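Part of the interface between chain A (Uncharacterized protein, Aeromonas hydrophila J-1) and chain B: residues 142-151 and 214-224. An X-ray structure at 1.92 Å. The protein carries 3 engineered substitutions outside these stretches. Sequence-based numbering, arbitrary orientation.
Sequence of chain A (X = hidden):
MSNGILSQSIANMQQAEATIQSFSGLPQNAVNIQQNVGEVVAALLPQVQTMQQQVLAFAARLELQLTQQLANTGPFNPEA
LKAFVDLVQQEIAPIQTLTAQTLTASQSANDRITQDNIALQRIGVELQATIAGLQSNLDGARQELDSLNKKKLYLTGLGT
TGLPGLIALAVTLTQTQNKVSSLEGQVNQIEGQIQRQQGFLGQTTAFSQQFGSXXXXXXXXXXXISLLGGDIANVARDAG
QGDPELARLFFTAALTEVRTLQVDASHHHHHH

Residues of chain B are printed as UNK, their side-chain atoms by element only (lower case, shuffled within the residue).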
ATOM      1  N   ARG A 142      -3.932  12.261  26.919  1.00 44.81           N
ATOM      2  CA  ARG A 142      -2.643  12.879  26.490  1.00 48.06           C
ATOM      3  C   ARG A 142      -2.715  14.406  26.638  1.00 50.39           C
ATOM      4  O   ARG A 142      -1.695  14.975  27.050  1.00 43.51           O
ATOM      5  CB  ARG A 142      -2.242  12.464  25.076  1.00 48.32           C
ATOM      6  CG  ARG A 142      -1.463  11.153  25.026  1.00 50.30           C
ATOM      7  CD  ARG A 142      -1.270  10.640  23.605  1.00 53.65           C
ATOM      8  NE  ARG A 142      -0.374   9.499  23.560  1.00 54.18           N
ATOM      9  CZ  ARG A 142      -0.221   8.672  22.523  1.00 64.40           C
ATOM     10  NH1 ARG A 142      -0.921   8.838  21.414  1.00 62.81           N
ATOM     11  NH2 ARG A 142       0.636   7.666  22.606  1.00 64.53           N
ATOM     12  N   GLN A 143      -3.873  15.013  26.367  1.00 45.30           N
ATOM     13  CA  GLN A 143      -4.135  16.475  26.499  1.00 46.90           C
ATOM     14  C   GLN A 143      -4.092  16.894  27.973  1.00 48.36           C
ATOM     15  O   GLN A 143      -3.483  17.931  28.265  1.00 48.00           O
ATOM     16  CB  GLN A 143      -5.480  16.842  25.861  1.00 48.86           C
ATOM     17  CG  GLN A 143      -5.487  16.734  24.333  1.00 47.32           C
ATOM     18  CD  GLN A 143      -6.878  16.783  23.733  1.00 46.39           C
ATOM     19  OE1 GLN A 143      -7.862  17.137  24.377  1.00 53.87           O
ATOM     20  NE2 GLN A 143      -6.973  16.406  22.479  1.00 49.34           N
ATOM     21  N   GLU A 144      -4.700  16.133  28.883  1.00 45.98           N
ATOM     22  CA  GLU A 144      -4.610  16.448  30.324  1.00 45.64           C
ATOM     23  C   GLU A 144      -3.149  16.349  30.733  1.00 40.72           C
ATOM     24  O   GLU A 144      -2.700  17.201  31.495  1.00 44.68           O
ATOM     25  CB  GLU A 144      -5.301  15.443  31.248  1.00 54.94           C
ATOM     26  CG  GLU A 144      -6.801  15.436  31.179  1.00 67.16           C
ATOM     27  CD  GLU A 144      -7.377  14.482  32.206  1.00 79.71           C
ATOM     28  OE1 GLU A 144      -6.885  14.502  33.371  1.00 80.51           O
ATOM     29  OE2 GLU A 144      -8.266  13.686  31.824  1.00 84.53           O
ATOM     30  N   LEU A 145      -2.459  15.297  30.291  1.00 40.44           N
ATOM     31  CA  LEU A 145      -1.053  15.070  30.709  1.00 41.78           C
ATOM     32  C   LEU A 145      -0.201  16.252  30.233  1.00 44.89           C
ATOM     33  O   LEU A 145       0.687  16.676  30.988  1.00 44.22           O
ATOM     34  CB  LEU A 145      -0.508  13.748  30.181  1.00 39.35           C
ATOM     35  CG  LEU A 145       0.938  13.456  30.594  1.00 41.23           C
ATOM     36  CD1 LEU A 145       1.101  13.407  32.126  1.00 40.91           C
ATOM     37  CD2 LEU A 145       1.457  12.191  29.926  1.00 44.24           C
ATOM     38  N   ASP A 146      -0.475  16.760  29.036  1.00 44.04           N
ATOM     39  CA  ASP A 146       0.225  17.935  28.462  1.00 49.47           C
ATOM     40  C   ASP A 146      -0.005  19.117  29.412  1.00 42.52           C
ATOM     41  O   ASP A 146       0.968  19.713  29.834  1.00 43.72           O
ATOM     42  CB  ASP A 146      -0.269  18.254  27.046  1.00 52.14           C
ATOM     43  CG  ASP A 146       0.267  19.583  26.536  1.00 52.70           C
ATOM     44  OD1 ASP A 146       1.478  19.666  26.456  1.00 53.07           O
ATOM     45  OD2 ASP A 146      -0.539  20.527  26.287  1.00 52.32           O
ATOM     46  N   SER A 147      -1.263  19.404  29.758  1.00 43.59           N
ATOM     47  CA  SER A 147      -1.670  20.475  30.697  1.00 46.08           C
ATOM     48  C   SER A 147      -0.930  20.319  32.041  1.00 52.29           C
ATOM     49  O   SER A 147      -0.413  21.317  32.582  1.00 46.16           O
ATOM     50  CB  SER A 147      -3.164  20.479  30.854  1.00 48.99           C
ATOM     51  OG  SER A 147      -3.561  21.191  32.011  1.00 57.54           O
ATOM     52  N   LEU A 148      -0.829  19.096  32.558  1.00 48.93           N
ATOM     53  CA  LEU A 148      -0.186  18.844  33.872  1.00 46.57           C
ATOM     54  C   LEU A 148       1.338  19.041  33.748  1.00 43.34           C
ATOM     55  O   LEU A 148       1.914  19.599  34.688  1.00 46.15           O
ATOM     56  CB  LEU A 148      -0.552  17.449  34.395  1.00 42.03           C
ATOM     57  CG  LEU A 148      -2.000  17.212  34.844  1.00 44.92           C
ATOM     58  CD1 LEU A 148      -2.243  15.722  35.120  1.00 43.71           C
ATOM     59  CD2 LEU A 148      -2.362  18.025  36.079  1.00 49.17           C
ATOM     60  N   ASN A 149       1.991  18.600  32.669  1.00 45.02           N
ATOM     61  CA  ASN A 149       3.455  18.789  32.528  1.00 42.28           C
ATOM     62  C   ASN A 149       3.748  20.284  32.524  1.00 48.93           C
ATOM     63  O   ASN A 149       4.776  20.645  33.139  1.00 46.85           O
ATOM     64  CB  ASN A 149       4.089  18.185  31.274  1.00 48.80           C
ATOM     65  CG  ASN A 149       4.019  16.671  31.254  1.00 50.71           C
ATOM     66  OD1 ASN A 149       4.144  16.027  32.286  1.00 49.27           O
ATOM     67  ND2 ASN A 149       3.836  16.102  30.077  1.00 45.79           N
ATOM     68  N   LYS A 150       2.914  21.086  31.842  1.00 45.25           N
ATOM     69  CA  LYS A 150       3.072  22.569  31.763  1.00 56.03           C
ATOM     70  C   LYS A 150       2.923  23.178  33.157  1.00 55.44           C
ATOM     71  O   LYS A 150       3.783  23.998  33.498  1.00 52.58           O
ATOM     72  CB  LYS A 150       2.098  23.238  30.783  1.00 50.17           C
ATOM     73  CG  LYS A 150       2.451  23.032  29.310  1.00 56.15           C
ATOM     74  CD  LYS A 150       1.303  23.371  28.354  1.00 57.63           C
ATOM     75  CE  LYS A 150       1.640  23.120  26.889  1.00 59.08           C
ATOM     76  NZ  LYS A 150       0.484  23.431  26.003  1.00 55.53           N
ATOM     77  N   LYS A 151       1.882  22.795  33.913  1.00 56.00           N
ATOM     78  CA  LYS A 151       1.632  23.305  35.289  1.00 51.94           C
ATOM     79  C   LYS A 151       2.815  22.974  36.199  1.00 50.85           C
ATOM     80  O   LYS A 151       3.179  23.842  36.985  1.00 48.90           O
ATOM     81  CB  LYS A 151       0.303  22.812  35.844  1.00 52.62           C
ATOM     82  CG  LYS A 151      -0.885  23.447  35.156  1.00 62.09           C
ATOM     83  CD  LYS A 151      -2.202  23.004  35.698  1.00 67.80           C
ATOM     84  CE  LYS A 151      -3.332  23.419  34.785  1.00 68.85           C
ATOM     85  NZ  LYS A 151      -4.630  22.963  35.326  1.00 65.36           N
TER
ATOM     86  N   UNK B 214      -3.828  19.403  13.566  1.00 39.32           N
ATOM     87  CA  UNK B 214      -4.520  20.664  13.910  1.00 40.67           C
ATOM     88  C   UNK B 214      -5.104  20.574  15.326  1.00 40.90           C
ATOM     89  O   UNK B 214      -4.866  21.505  16.110  1.00 40.49           O
ATOM     90  c   UNK B 214      -6.477  22.159  13.070  1.00 43.55           C
ATOM     91  c   UNK B 214      -7.575  21.863  14.081  1.00 44.74           C
ATOM     92  c   UNK B 214      -7.083  22.626  11.765  1.00 49.92           C
ATOM     93  c   UNK B 214      -5.579  20.948  12.837  1.00 41.31           C
ATOM     94  N   UNK B 215      -5.824  19.498  15.649  1.00 38.42           N
ATOM     95  CA  UNK B 215      -6.453  19.298  16.989  1.00 38.11           C
ATOM     96  C   UNK B 215      -5.365  19.326  18.073  1.00 36.42           C
ATOM     97  O   UNK B 215      -5.591  19.896  19.148  1.00 37.54           O
ATOM     98  c   UNK B 215      -7.256  17.984  17.019  1.00 39.59           C
ATOM     99  c   UNK B 215      -9.191  16.772  15.835  1.00 40.30           C
ATOM    100  c   UNK B 215      -8.532  18.118  16.184  1.00 40.21           C
ATOM    101  c   UNK B 215      -7.542  17.533  18.458  1.00 42.18           C
ATOM    102  N   UNK B 216      -4.265  18.630  17.846  1.00 41.11           N
ATOM    103  CA  UNK B 216      -3.154  18.573  18.828  1.00 42.89           C
ATOM    104  C   UNK B 216      -2.629  19.990  19.088  1.00 42.27           C
ATOM    105  O   UNK B 216      -2.502  20.387  20.261  1.00 42.72           O
ATOM    106  c   UNK B 216      -1.006  17.494  19.473  1.00 62.93           C
ATOM    107  o   UNK B 216      -1.417  16.995  20.551  1.00 67.03           O
ATOM    108  o   UNK B 216       0.153  17.928  19.306  1.00 67.04           O
ATOM    109  c   UNK B 216      -2.010  17.693  18.344  1.00 47.03           C
ATOM    110  N   UNK B 217      -2.386  20.742  18.026  1.00 43.93           N
ATOM    111  CA  UNK B 217      -1.888  22.131  18.119  1.00 43.37           C
ATOM    112  C   UNK B 217      -2.957  22.996  18.805  1.00 44.90           C
ATOM    113  O   UNK B 217      -2.605  23.781  19.744  1.00 44.44           O
ATOM    114  n   UNK B 217       1.421  22.718  17.624  1.00 67.93           N
ATOM    115  n   UNK B 217       3.328  21.665  16.887  1.00 83.59           N
ATOM    116  c   UNK B 217      -1.457  22.599  16.728  1.00 48.87           C
ATOM    117  c   UNK B 217       0.507  23.841  17.783  1.00 62.74           C
ATOM    118  c   UNK B 217      -0.620  23.868  16.746  1.00 61.76           C
ATOM    119  c   UNK B 217       2.573  22.751  16.952  1.00 78.68           C
ATOM    120  n   UNK B 217       2.977  23.861  16.353  1.00 70.36           N
ATOM    121  N   UNK B 218      -4.235  22.869  18.440  1.00 39.46           N
ATOM    122  CA  UNK B 218      -5.314  23.666  19.104  1.00 39.32           C
ATOM    123  C   UNK B 218      -5.362  23.298  20.594  1.00 41.69           C
ATOM    124  O   UNK B 218      -5.557  24.203  21.438  1.00 42.55           O
ATOM    125  c   UNK B 218      -6.712  24.143  17.050  1.00 45.00           C
ATOM    126  c   UNK B 218      -7.854  23.977  19.278  1.00 41.70           C
ATOM    127  c   UNK B 218      -6.689  23.481  18.424  1.00 41.43           C
ATOM    128  N   UNK B 219      -5.173  22.026  20.939  1.00 40.53           N
ATOM    129  CA  UNK B 219      -5.174  21.580  22.355  1.00 40.81           C
ATOM    130  C   UNK B 219      -3.970  22.212  23.089  1.00 42.90           C
ATOM    131  O   UNK B 219      -4.128  22.644  24.234  1.00 41.63           O
ATOM    132  c   UNK B 219      -5.145  20.066  22.471  1.00 44.05           C
ATOM    133  o   UNK B 219      -5.002  19.680  23.837  1.00 49.14           O
ATOM    134  N   UNK B 220      -2.781  22.188  22.494  1.00 49.78           N
ATOM    135  CA  UNK B 220      -1.559  22.737  23.148  1.00 51.36           C
ATOM    136  C   UNK B 220      -1.772  24.224  23.448  1.00 49.08           C
ATOM    137  O   UNK B 220      -1.391  24.673  24.519  1.00 50.89           O
ATOM    138  c   UNK B 220       1.641  21.172  21.604  1.00 63.28           C
ATOM    139  c   UNK B 220       0.234  21.149  22.178  1.00 58.55           C
ATOM    140  n   UNK B 220       1.641  18.687  21.686  1.00 68.03           N
ATOM    141  c   UNK B 220      -0.320  22.553  22.283  1.00 51.60           C
ATOM    142  c   UNK B 220       2.075  19.884  20.933  1.00 68.88           C
ATOM    143  N   UNK B 221      -2.405  24.952  22.541  1.00 47.87           N
ATOM    144  CA  UNK B 221      -2.728  26.396  22.700  1.00 47.22           C
ATOM    145  C   UNK B 221      -3.735  26.592  23.845  1.00 47.30           C
ATOM    146  O   UNK B 221      -3.470  27.411  24.748  1.00 43.60           O
ATOM    147  c   UNK B 221      -3.970  28.275  21.537  1.00 46.79           C
ATOM    148  c   UNK B 221      -2.088  27.076  20.365  1.00 46.55           C
ATOM    149  c   UNK B 221      -3.232  26.963  21.362  1.00 46.20           C
ATOM    150  N   UNK B 222      -4.884  25.934  23.792  1.00 43.71           N
ATOM    151  CA  UNK B 222      -5.913  26.014  24.845  1.00 41.37           C
ATOM    152  C   UNK B 222      -5.378  25.648  26.232  1.00 43.65           C
ATOM    153  O   UNK B 222      -5.872  26.205  27.224  1.00 46.63           O
ATOM    154  N   UNK B 223      -4.399  24.746  26.320  1.00 46.75           N
ATOM    155  CA  UNK B 223      -3.790  24.336  27.614  1.00 44.94           C
ATOM    156  C   UNK B 223      -2.931  25.510  28.145  1.00 47.95           C
ATOM    157  O   UNK B 223      -3.050  25.887  29.336  1.00 44.00           O
ATOM    158  c   UNK B 223      -3.932  21.769  27.491  1.00 45.36           C
ATOM    159  c   UNK B 223      -3.035  23.007  27.475  1.00 50.24           C
ATOM    160  o   UNK B 223      -5.111  21.857  27.827  1.00 44.97           O
ATOM    161  n   UNK B 223      -3.349  20.599  27.263  1.00 41.36           N
ATOM    162  N   UNK B 224      -2.097  26.103  27.295  1.00 45.16           N
ATOM    163  CA  UNK B 224      -1.240  27.245  27.681  1.00 42.67           C
ATOM    164  C   UNK B 224      -2.156  28.387  28.140  1.00 46.33           C
ATOM    165  O   UNK B 224      -1.956  28.912  29.237  1.00 46.80           O
ATOM    166  c   UNK B 224      -0.325  27.617  26.528  1.00 42.39           C
ATOM    167  o   UNK B 224       0.438  26.435  26.352  1.00 41.89           O
ATOM    168  c   UNK B 224       0.547  28.819  26.821  1.00 46.93           C
TER
HETATM  169  O   HOH W   1      -2.444  19.225  24.514  1.00 49.97           O

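Position 214 carries four carbons, forked at the second, with no side-chain atom within reach of the chain A stretch; this is leucine, Leu214(B). Position 215 also has four carbons, but the fork lies at the first and one arm is two carbons long, which defines isoleucine. Its short arm makes the contact: CG2 of Ile215(B) lies 4.2 Å from NE2 of Gln143(A).

At position 216 there are two carbons, the second bearing two oxygens, a carboxylate: Asp216(B). It stays 5.6 Å or more from chain A. Position 217 shows three carbons, a nitrogen, and a carbon with two further nitrogens. That guanidinium group identifies Arg217(B), which does not touch the chain A stretch. Position 218, one carbon carrying two others, is Val218(B), likewise out of reach.

Position 219 has one carbon and one oxygen, and its CA-to-CB bond points toward chain A. This is serine; its OG approaches CG of Gln143(A) to 3.0 Å, a tight packing contact with a carbon. The same OG hydrogen-bonds water 1 at 2.7 Å, and the water donates to OD2 of Asp146(A) at 2.9 Å, so a single solvent molecule bridges the two chains.

Position 220 has four carbons in a row ending in nitrogen: Lys220(B). Its NZ does not reach across but turns back within its own helix, forming a salt bridge with OD2 of Asp216(B) at 2.9 Å. The chain near its root faces Asp146(A), whose OD2 is 4.0 Å from CA of Lys220(B). Position 221, again one carbon carrying two, is Val221(B), and its CA-to-CB bond points away. Position 222 has no side-chain atoms and is therefore Gly222(B).

Position 223 has two carbons, the second bearing one oxygen and one nitrogen. This carboxamide is asparagine, and its nitrogen serves two acceptors: ND2 of Asn223(B) donates to O of Gln143(A) at 2.9 Å (134°) and to OD2 of Asp146(A) at 3.0 Å, the latter nearly linear at 175°. Position 224 has one carbon carrying an oxygen and a carbon, hence threonine; OG1 of Thr224(B) accepts a hydrogen bond from NZ of Lys150(A) at 3.0 Å.

The contact joins two helices whose axes cross at -39° and approach to 9.6 Å, burying 367 Å² in total. They come nearest in backbone register where CA of Ser147(A) lies 5.4 Å from CA of Asn223(B). There the asparagine acts as a knob, set among Gln143(A), Asp146(A), Ser147(A) and Lys150(A), and its amide anchors the join. Asp146(A) is the polar hub: its OD2 accepts from the asparagine and from water 1, and also from NZ of Lys150(A) at 3.1 Å in an intrahelical salt bridge. That bridge links the lysine to the same network while its NZ reaches the threonine, so charge pairing within chain A and hydrogen bonding across the interface share one ammonium group.

Chain B, residues 214-224: LIDRVSKVGNT
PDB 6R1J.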